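Local coordinates for protein bucandin (Bungarus candidus, PDB 1F94) that is a three-finger neurotoxin of krait venom that may enhance presynaptic acetylcholine release, at residues 4-8 against 9-13; 27-30 against 31-34. All coordinates share one frame; numbering follows the deposited sequence.

Contact 1 of 2, residues 4-8 against 9-13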
# COMPACT_ATOMS: atom_id res chain seq x y z
N TYR A 4 0.57 -4.07 5.27
CA TYR A 4 1.27 -5.05 4.44
C TYR A 4 2.27 -4.36 3.55
O TYR A 4 2.13 -3.19 3.16
CB TYR A 4 0.29 -5.90 3.60
CG TYR A 4 -0.54 -6.80 4.44
CD1 TYR A 4 -1.92 -6.64 4.61
CD2 TYR A 4 0.06 -7.88 5.13
CE1 TYR A 4 -2.64 -7.51 5.39
CE2 TYR A 4 -0.63 -8.75 5.90
CZ TYR A 4 -2.02 -8.56 6.05
OH TYR A 4 -2.74 -9.40 6.82
N ARG A 5 3.31 -5.12 3.18
CA ARG A 5 4.29 -4.73 2.20
C ARG A 5 4.68 -5.98 1.40
O ARG A 5 4.42 -7.12 1.82
CB ARG A 5 5.49 -3.98 2.74
CG ARG A 5 6.45 -4.81 3.51
CD ARG A 5 7.72 -4.09 3.95
NE ARG A 5 8.70 -5.07 4.41
CZ ARG A 5 9.56 -5.76 3.64
NH1 ARG A 5 9.68 -5.61 2.33
NH2 ARG A 5 10.36 -6.61 4.26
N CYS A 6 5.33 -5.75 0.27
CA CYS A 6 5.71 -6.81 -0.63
C CYS A 6 7.23 -7.02 -0.70
O CYS A 6 8.03 -6.11 -0.70
CB CYS A 6 5.20 -6.51 -2.06
SG CYS A 6 3.43 -6.20 -2.18
N GLY A 7 7.58 -8.29 -0.82
CA GLY A 7 8.94 -8.71 -1.09
C GLY A 7 8.90 -9.91 -2.03
O GLY A 7 7.87 -10.30 -2.55
N VAL A 8 10.04 -10.55 -2.22
CA VAL A 8 10.12 -11.73 -3.11
C VAL A 8 9.18 -12.79 -2.71
O VAL A 8 8.73 -13.57 -3.54
CB VAL A 8 11.60 -12.25 -3.16
CG1 VAL A 8 12.01 -12.88 -1.88
CG2 VAL A 8 11.71 -13.16 -4.34
N SER A 9 8.85 -12.89 -1.40
CA SER A 9 7.99 -13.96 -0.89
C SER A 9 6.51 -13.65 -0.99
O SER A 9 5.70 -14.53 -0.69
CB SER A 9 8.35 -14.32 0.53
OG SER A 9 7.99 -13.25 1.41
N GLY A 10 6.16 -12.43 -1.43
CA GLY A 10 4.75 -12.04 -1.55
C GLY A 10 4.45 -10.79 -0.81
O GLY A 10 5.36 -10.08 -0.32
N CYS A 11 3.17 -10.50 -0.66
CA CYS A 11 2.67 -9.23 -0.12
C CYS A 11 1.99 -9.40 1.25
O CYS A 11 1.20 -8.60 1.67
CB CYS A 11 1.76 -8.53 -1.10
SG CYS A 11 2.56 -8.01 -2.61
N HIS A 12 2.41 -10.45 1.96
CA HIS A 12 1.90 -10.75 3.29
C HIS A 12 2.85 -10.25 4.39
O HIS A 12 2.60 -10.52 5.57
CB HIS A 12 1.73 -12.25 3.50
CG HIS A 12 3.06 -12.97 3.35
ND1 HIS A 12 3.55 -13.36 2.14
CD2 HIS A 12 3.96 -13.31 4.29
CE1 HIS A 12 4.70 -13.93 2.34
NE2 HIS A 12 5.01 -13.91 3.67
N LEU A 13 3.94 -9.56 4.02
CA LEU A 13 4.86 -9.06 4.99
C LEU A 13 4.22 -7.91 5.78
O LEU A 13 3.46 -7.15 5.18
CB LEU A 13 6.14 -8.56 4.31
CG LEU A 13 6.80 -9.55 3.39
CD1 LEU A 13 8.04 -8.95 2.75
CD2 LEU A 13 7.17 -10.85 4.09
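The guanidinium of R5 lies flat against a methyl group: CD1 of L13 sits 3.5 Å above one face of the group, off-centre toward its rim, with NH2 and CD1 3.6 Å apart. R5 reaches it with CG tucked between its own backbone N and carbonyl carbon (chi1 72°), after which the chain runs extended to NE and the two side chains pass at a slant. Their backbones are an antiparallel hydrogen-bonded pair in which R5 N donates to L13 O at 2.9 Å, while the return bond from L13 N to R5 O is weak.

The sulfurs of C6 and C11 are joined covalently, with a torsion of 106° about the S-S bond. In each cysteine SG stands anti to the carbonyl carbon, beside its backbone N, and with C6 CA and C11 CA 3.9 Å apart the two sulfurs meet. This disulfide ties together the first beta hairpin of the three-finger toxin fold, whose register slips by one residue between R5 and G7 in a beta bulge. Beyond the bulge G7 and G10 close a type I turn: G7 N donates to G10 O at 2.9 Å, and G10 N reaches G7 O from above the carbonyl plane. With phi at 126°, G10 holds a backbone conformation open chiefly to glycine.

The Y4 ring meets the returning strand with one border, CD2 lying 3.7 Å from H12 O near the ring plane. The CA of Y4 makes a CA-H...O contact with L13 O, 3.1 Å away, and the same oxygen accepts from R5 N. Y4 and C6 also touch L37 of strand 35-40.

Contact 2 of 2, residues 27-30 against 31-34; sequences WLNK and ISNE
One carbonyl oxygen, OD1 of N29, takes two backbone N-H groups, and the one from I31 closes an Asx turn at the tip of the central finger of this three-finger toxin. I31 N approaches in the plane of the amide carbonyl, 2.8 Å from OD1, whereas S32 N, 2.9 Å from the same OD1, comes from above that plane with the straighter N-H...O angle, 163°. N29 presents the oxygen by holding CG anti to its backbone N (chi1 -174°), and the two bonds together should restrict rotation of the amide. The hydroxyl of S32 packs against this amide, OG lying 3.3 Å from N29 CG, and forms an ST turn by accepting from E34 N at 3.1 Å.

The N29 backbone works alongside its side chain. Its N donates almost straight, at 172°, to E34 O in the carbonyl plane, and its O accepts from N33 N at 2.9 Å, with N33 in a left-handed conformation.

Farther out, I31 touches W49 and N50, and the K30 chain also extends to the neighbouring finger, where its NZ forms a salt bridge with D47 OD2 and a hydrogen bond to T48 O.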
# COMPACT_ATOMS: atom_id res chain seq x y z
N TRP A 27 -0.79 0.22 -4.22
CA TRP A 27 -0.46 0.83 -5.49
C TRP A 27 -0.22 -0.31 -6.48
O TRP A 27 0.67 -1.15 -6.25
CB TRP A 27 0.67 1.81 -5.39
CG TRP A 27 1.23 2.60 -6.51
CD1 TRP A 27 1.72 2.14 -7.72
CD2 TRP A 27 1.40 4.04 -6.56
NE1 TRP A 27 2.17 3.20 -8.51
CE2 TRP A 27 1.98 4.38 -7.82
CE3 TRP A 27 1.16 5.11 -5.74
CZ2 TRP A 27 2.27 5.69 -8.19
CZ3 TRP A 27 1.45 6.40 -6.12
CH2 TRP A 27 2.05 6.74 -7.36
N LEU A 28 -0.94 -0.35 -7.54
CA LEU A 28 -0.90 -1.40 -8.51
C LEU A 28 -0.54 -0.80 -9.87
O LEU A 28 -1.15 0.15 -10.31
CB LEU A 28 -2.24 -2.12 -8.63
CG LEU A 28 -2.78 -2.59 -7.27
CD1 LEU A 28 -4.21 -3.16 -7.43
CD2 LEU A 28 -1.90 -3.60 -6.61
N ASN A 29 0.45 -1.44 -10.54
CA ASN A 29 0.78 -1.06 -11.92
C ASN A 29 -0.09 -1.87 -12.84
O ASN A 29 -0.03 -3.12 -12.86
CB ASN A 29 2.27 -1.28 -12.13
CG ASN A 29 2.71 -0.77 -13.49
OD1 ASN A 29 2.18 -1.15 -14.54
ND2 ASN A 29 3.69 0.11 -13.48
N LYS A 30 -0.93 -1.22 -13.60
CA LYS A 30 -1.90 -1.89 -14.44
C LYS A 30 -1.28 -2.54 -15.64
O LYS A 30 -1.95 -3.33 -16.31
CB LYS A 30 -2.98 -0.88 -14.93
CG LYS A 30 -3.79 -0.21 -13.85
CD LYS A 30 -4.88 0.67 -14.45
CE LYS A 30 -5.75 1.32 -13.41
NZ LYS A 30 -6.79 2.13 -14.03
N ILE A 31 -0.04 -2.21 -15.94
CA ILE A 31 0.67 -2.72 -17.11
C ILE A 31 1.49 -3.95 -16.75
O ILE A 31 1.51 -4.97 -17.45
CB ILE A 31 1.50 -1.58 -17.75
CG1 ILE A 31 0.70 -0.34 -18.06
CG2 ILE A 31 2.17 -2.10 -19.03
CD1 ILE A 31 -0.58 -0.56 -18.81
N SER A 32 2.26 -3.87 -15.67
CA SER A 32 3.17 -4.92 -15.25
C SER A 32 2.64 -5.79 -14.13
O SER A 32 3.23 -6.83 -13.87
CB SER A 32 4.50 -4.33 -14.74
OG SER A 32 4.19 -3.71 -13.50
N ASN A 33 1.52 -5.43 -13.51
CA ASN A 33 0.94 -6.09 -12.36
C ASN A 33 1.79 -5.96 -11.10
O ASN A 33 1.44 -6.56 -10.08
CB ASN A 33 0.59 -7.53 -12.66
CG ASN A 33 -0.27 -7.62 -13.90
OD1 ASN A 33 -1.28 -6.97 -14.05
ND2 ASN A 33 0.11 -8.43 -14.88
N GLU A 34 2.82 -5.14 -11.09
CA GLU A 34 3.58 -4.90 -9.87
C GLU A 34 2.69 -4.34 -8.77
O GLU A 34 1.88 -3.47 -9.00
CB GLU A 34 4.72 -3.89 -10.15
CG GLU A 34 5.51 -3.57 -8.92
CD GLU A 34 6.58 -2.50 -9.15
OE1 GLU A 34 6.66 -1.95 -10.26
OE2 GLU A 34 7.38 -2.24 -8.23

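Contacts 1 and 2 illustrate how a toxin without helices can order the ends of its fingers. They come in series along the chain: the first hairpin, strands 2-7 and 12-16, is completed before strand 23-29 leads into the turn at 31-34 and back through strand 35-40. Their centres lie about 15 Å apart and their nearest atoms about 7 Å, so the two do not touch. Contact 1 belongs to the two-stranded sheet and contact 2 to the end of the four-stranded one. Strand 35-40 joins them: it leaves the turn of contact 2, and its R35 and L37 touch the hairpin of contact 1, packing the first finger against the central one.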